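Local coordinates for protein metalloprotease stcE (Escherichia coli, PDB 4DNY) that is a secreted zinc metalloprotease and mucinase that cleaves O-linked glycoproteins, probably aiding adhesion and immune evasion during enterohemorrhagic infection, at residues A[34-45]-A[63-71]. Numbering follows the deposited sequence.
Sequences VNKLSDASGSSI and RWVRDIYLP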
loop_
_atom_site.group_PDB
_atom_site.type_symbol
_atom_site.label_atom_id
_atom_site.label_comp_id
_atom_site.label_asym_id
_atom_site.label_seq_id
_atom_site.Cartn_x
_atom_site.Cartn_y
_atom_site.Cartn_z
ATOM N N VAL A 34 8.511 2.711 -7.497
ATOM C CA VAL A 34 7.459 3.663 -7.168
ATOM C C VAL A 34 6.661 4.050 -8.413
ATOM O O VAL A 34 5.435 4.205 -8.363
ATOM C CB VAL A 34 7.997 4.871 -6.382
ATOM C CG1 VAL A 34 6.966 6.015 -6.296
ATOM C CG2 VAL A 34 8.402 4.406 -4.984
ATOM N N ASN A 35 7.366 4.178 -9.529
ATOM C CA ASN A 35 6.718 4.554 -10.780
ATOM C C ASN A 35 5.628 3.549 -11.217
ATOM O O ASN A 35 4.691 3.943 -11.913
ATOM C CB ASN A 35 7.781 4.689 -11.896
ATOM C CG ASN A 35 8.529 5.958 -11.858
ATOM O OD1 ASN A 35 8.166 6.901 -11.155
ATOM N ND2 ASN A 35 9.624 6.016 -12.642
ATOM N N LYS A 36 5.746 2.294 -10.830
ATOM C CA LYS A 36 4.758 1.258 -11.183
ATOM C C LYS A 36 3.448 1.368 -10.402
ATOM O O LYS A 36 2.484 0.671 -10.731
ATOM C CB LYS A 36 5.337 -0.136 -11.045
ATOM C CG LYS A 36 6.565 -0.460 -11.930
ATOM C CD LYS A 36 6.998 -1.908 -11.667
ATOM C CE LYS A 36 8.237 -2.270 -12.466
ATOM N NZ LYS A 36 8.632 -3.683 -12.138
ATOM N N LEU A 37 3.414 2.183 -9.345
ATOM C CA LEU A 37 2.302 2.176 -8.414
ATOM C C LEU A 37 1.044 2.866 -8.935
ATOM O O LEU A 37 -0.036 2.709 -8.365
ATOM C CB LEU A 37 2.708 2.767 -7.042
ATOM C CG LEU A 37 3.862 2.041 -6.314
ATOM C CD1 LEU A 37 4.180 2.839 -5.065
ATOM C CD2 LEU A 37 3.465 0.603 -5.983
ATOM N N SER A 38 1.188 3.621 -10.007
ATOM C CA SER A 38 0.062 4.302 -10.623
ATOM C C SER A 38 -0.834 3.331 -11.428
ATOM O O SER A 38 -1.949 3.692 -11.812
ATOM C CB SER A 38 0.617 5.405 -11.499
ATOM O OG SER A 38 1.461 4.802 -12.525
ATOM N N ASP A 39 -0.391 2.088 -11.577
ATOM C CA ASP A 39 -1.196 1.046 -12.263
ATOM C C ASP A 39 -2.560 0.898 -11.612
ATOM O O ASP A 39 -2.657 0.606 -10.440
ATOM C CB ASP A 39 -0.460 -0.316 -12.286
ATOM C CG ASP A 39 -1.205 -1.377 -13.092
ATOM O OD1 ASP A 39 -1.160 -1.361 -14.332
ATOM O OD2 ASP A 39 -1.878 -2.238 -12.518
ATOM N N ALA A 40 -3.641 1.009 -12.406
ATOM C CA ALA A 40 -4.986 0.998 -11.850
ATOM C C ALA A 40 -5.324 -0.295 -11.142
ATOM O O ALA A 40 -6.189 -0.337 -10.267
ATOM C CB ALA A 40 -6.024 1.238 -12.999
ATOM N N SER A 41 -4.671 -1.348 -11.540
ATOM C CA SER A 41 -4.904 -2.664 -10.959
ATOM C C SER A 41 -4.008 -2.972 -9.791
ATOM O O SER A 41 -4.128 -3.985 -9.197
ATOM C CB SER A 41 -4.549 -3.741 -11.959
ATOM O OG SER A 41 -5.329 -3.609 -13.078
ATOM N N GLY A 42 -3.090 -2.064 -9.485
ATOM C CA GLY A 42 -2.120 -2.321 -8.422
ATOM C C GLY A 42 -1.289 -3.550 -8.695
ATOM O O GLY A 42 -0.984 -4.326 -7.802
ATOM N N SER A 43 -0.957 -3.789 -9.968
ATOM C CA SER A 43 -0.341 -5.062 -10.339
ATOM C C SER A 43 0.987 -5.364 -9.639
ATOM O O SER A 43 1.238 -6.487 -9.261
ATOM C CB SER A 43 -0.168 -5.139 -11.873
ATOM O OG SER A 43 -1.451 -5.107 -12.466
ATOM N N SER A 44 1.853 -4.356 -9.442
ATOM C CA SER A 44 3.153 -4.627 -8.843
ATOM C C SER A 44 3.035 -4.942 -7.383
ATOM O O SER A 44 3.709 -5.812 -6.900
ATOM C CB SER A 44 4.187 -3.474 -9.067
ATOM O OG SER A 44 3.806 -2.302 -8.415
ATOM N N ILE A 45 2.141 -4.243 -6.681
ATOM C CA ILE A 45 1.878 -4.556 -5.262
ATOM C C ILE A 45 1.352 -5.978 -5.189
ATOM O O ILE A 45 1.782 -6.773 -4.360
ATOM C CB ILE A 45 0.843 -3.566 -4.651
ATOM C CG1 ILE A 45 1.435 -2.122 -4.529
ATOM C CG2 ILE A 45 0.410 -4.064 -3.231
ATOM C CD1 ILE A 45 0.471 -1.135 -3.933
ATOM N N ARG A 63 10.861 10.779 -5.733
ATOM C CA ARG A 63 10.472 9.363 -5.763
ATOM C C ARG A 63 9.025 9.237 -5.358
ATOM O O ARG A 63 8.703 8.736 -4.263
ATOM C CB ARG A 63 11.375 8.594 -4.806
ATOM C CG ARG A 63 11.235 7.076 -4.909
ATOM C CD ARG A 63 11.381 6.412 -3.540
ATOM N NE ARG A 63 12.641 6.773 -2.921
ATOM C CZ ARG A 63 12.925 6.653 -1.631
ATOM N NH1 ARG A 63 14.123 6.993 -1.192
ATOM N NH2 ARG A 63 12.040 6.194 -0.763
ATOM N N TRP A 64 8.156 9.713 -6.245
ATOM C CA TRP A 64 6.738 9.980 -5.950
ATOM C C TRP A 64 5.867 9.746 -7.147
ATOM O O TRP A 64 6.316 9.934 -8.276
ATOM C CB TRP A 64 6.593 11.439 -5.479
ATOM C CG TRP A 64 5.242 12.046 -5.449
ATOM C CD1 TRP A 64 4.353 12.046 -4.380
ATOM C CD2 TRP A 64 4.574 12.734 -6.529
ATOM N NE1 TRP A 64 3.173 12.654 -4.768
ATOM C CE2 TRP A 64 3.297 13.124 -6.057
ATOM C CE3 TRP A 64 4.944 13.053 -7.833
ATOM C CZ2 TRP A 64 2.414 13.800 -6.826
ATOM C CZ3 TRP A 64 4.055 13.729 -8.626
ATOM C CH2 TRP A 64 2.793 14.109 -8.141
ATOM N N VAL A 65 4.648 9.284 -6.914
ATOM C CA VAL A 65 3.614 9.375 -7.914
ATOM C C VAL A 65 2.347 9.879 -7.275
ATOM O O VAL A 65 2.178 9.710 -6.062
ATOM C CB VAL A 65 3.249 7.981 -8.532
ATOM C CG1 VAL A 65 4.411 7.560 -9.479
ATOM C CG2 VAL A 65 2.925 6.931 -7.445
ATOM N N ARG A 66 1.483 10.478 -8.075
ATOM C CA ARG A 66 0.239 11.068 -7.566
ATOM C C ARG A 66 -0.773 10.079 -7.058
ATOM O O ARG A 66 -1.330 10.307 -6.015
ATOM C CB ARG A 66 -0.383 11.931 -8.649
ATOM C CG ARG A 66 -1.457 12.811 -8.095
ATOM C CD ARG A 66 -2.119 13.577 -9.193
ATOM N NE ARG A 66 -3.080 12.678 -9.845
ATOM C CZ ARG A 66 -3.762 12.917 -10.957
ATOM N NH1 ARG A 66 -3.617 14.071 -11.615
ATOM N NH2 ARG A 66 -4.600 11.980 -11.413
ATOM N N ASP A 67 -1.026 9.028 -7.824
ATOM C CA ASP A 67 -2.107 8.112 -7.527
ATOM C C ASP A 67 -1.546 6.756 -7.337
ATOM O O ASP A 67 -0.778 6.301 -8.137
ATOM C CB ASP A 67 -3.141 8.052 -8.667
ATOM C CG ASP A 67 -3.832 9.406 -8.916
ATOM O OD1 ASP A 67 -4.056 10.159 -7.974
ATOM O OD2 ASP A 67 -4.185 9.676 -10.087
ATOM N N ILE A 68 -1.970 6.092 -6.271
ATOM C CA ILE A 68 -1.556 4.751 -5.973
ATOM C C ILE A 68 -2.773 3.876 -5.719
ATOM O O ILE A 68 -3.591 4.161 -4.857
ATOM C CB ILE A 68 -0.705 4.733 -4.692
ATOM C CG1 ILE A 68 0.548 5.650 -4.933
ATOM C CG2 ILE A 68 -0.308 3.291 -4.314
ATOM C CD1 ILE A 68 1.268 6.051 -3.665
ATOM N N TYR A 69 -2.825 2.733 -6.416
ATOM C CA TYR A 69 -3.991 1.867 -6.343
ATOM C C TYR A 69 -3.680 0.558 -5.631
ATOM O O TYR A 69 -2.757 -0.167 -6.032
ATOM C CB TYR A 69 -4.495 1.547 -7.750
ATOM C CG TYR A 69 -5.029 2.776 -8.476
ATOM C CD1 TYR A 69 -6.352 3.129 -8.404
ATOM C CD2 TYR A 69 -4.156 3.591 -9.213
ATOM C CE1 TYR A 69 -6.832 4.234 -9.100
ATOM C CE2 TYR A 69 -4.629 4.707 -9.896
ATOM C CZ TYR A 69 -5.978 5.022 -9.794
ATOM O OH TYR A 69 -6.471 6.145 -10.470
ATOM N N LEU A 70 -4.461 0.214 -4.600
ATOM C CA LEU A 70 -4.291 -1.098 -4.010
ATOM C C LEU A 70 -5.017 -2.161 -4.875
ATOM O O LEU A 70 -6.082 -1.903 -5.385
ATOM C CB LEU A 70 -4.809 -1.077 -2.569
ATOM C CG LEU A 70 -4.125 -0.150 -1.583
ATOM C CD1 LEU A 70 -4.519 -0.574 -0.145
ATOM C CD2 LEU A 70 -2.589 -0.231 -1.672
ATOM N N PRO A 71 -4.385 -3.320 -5.068
ATOM C CA PRO A 71 -5.005 -4.371 -5.895
ATOM C C PRO A 71 -6.202 -5.045 -5.230
ATOM O O PRO A 71 -6.370 -4.966 -3.997
ATOM C CB PRO A 71 -3.859 -5.329 -6.091
ATOM C CG PRO A 71 -3.006 -5.207 -4.802
ATOM C CD PRO A 71 -3.098 -3.756 -4.486
HETATM O O HOH W 1 -0.195 0.278 -6.967
HETATM O O HOH W 2 -6.876 -2.091 -8.089
#
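Running in the same direction, 34-45 and 63-71 approach from Val34 beside Trp64 to Gly42 beside Pro71, where the CA atoms come within 4.3 Å. In this beta-sandwich domain, 34-45 runs from the end of helix 31-35 through a turn into helix 43-49 and lies along edge strand 67-69, whose other side is paired with strand 91-95. Direct backbone bonding is sparse: Tyr69 N makes a weak hydrogen bond to Leu37 O (3.4 Å), an oxygen also approached by the CA-H of Ile68. One water donates to Leu37 O and Tyr69 O, bridging the two backbones, and a second lies within hydrogen-bonding distance of Ala40 O and Leu70 O. Asp67 O is buried without a hydrogen-bond partner, although the CA of Ser38 points a C-H at it.

Tyr69 packs against the type I turn Asp39-Gly42. With CG anti to the carbonyl carbon (chi1 -66°), the ring is carried alongside the turn, where one face meets Ala40 CA in a CH-pi contact, 4.0 Å from the centroid and offset toward the rim; the ring also stacks with Phe94. Asp39 points away from the strand and ties the turn to the following helix: its OD2 accepts from Ser43 N at 3.1 Å and from Ser43 OG at 2.9 Å, both arriving from the same face of the carboxylate.

Apolar contacts occupy both ends. The side chains of Val34 and Arg63 cross at about a right angle, CG2 resting on the aliphatic CG and CD while the guanidinium NH2 bonds to His58 O. Both methyls of Val65 lie near Val34 O, and its CG2 also approaches Leu37 CB. At the far end Gly42, with positive phi and its CA 3.3 Å from Tyr69 O, occupies the N-cap position of helix 43-49. From that helix Ile45 extends two branches toward 63-71, CD1 touching Leu70 CD2 and CG2 meeting Pro71 CD at 3.7 Å.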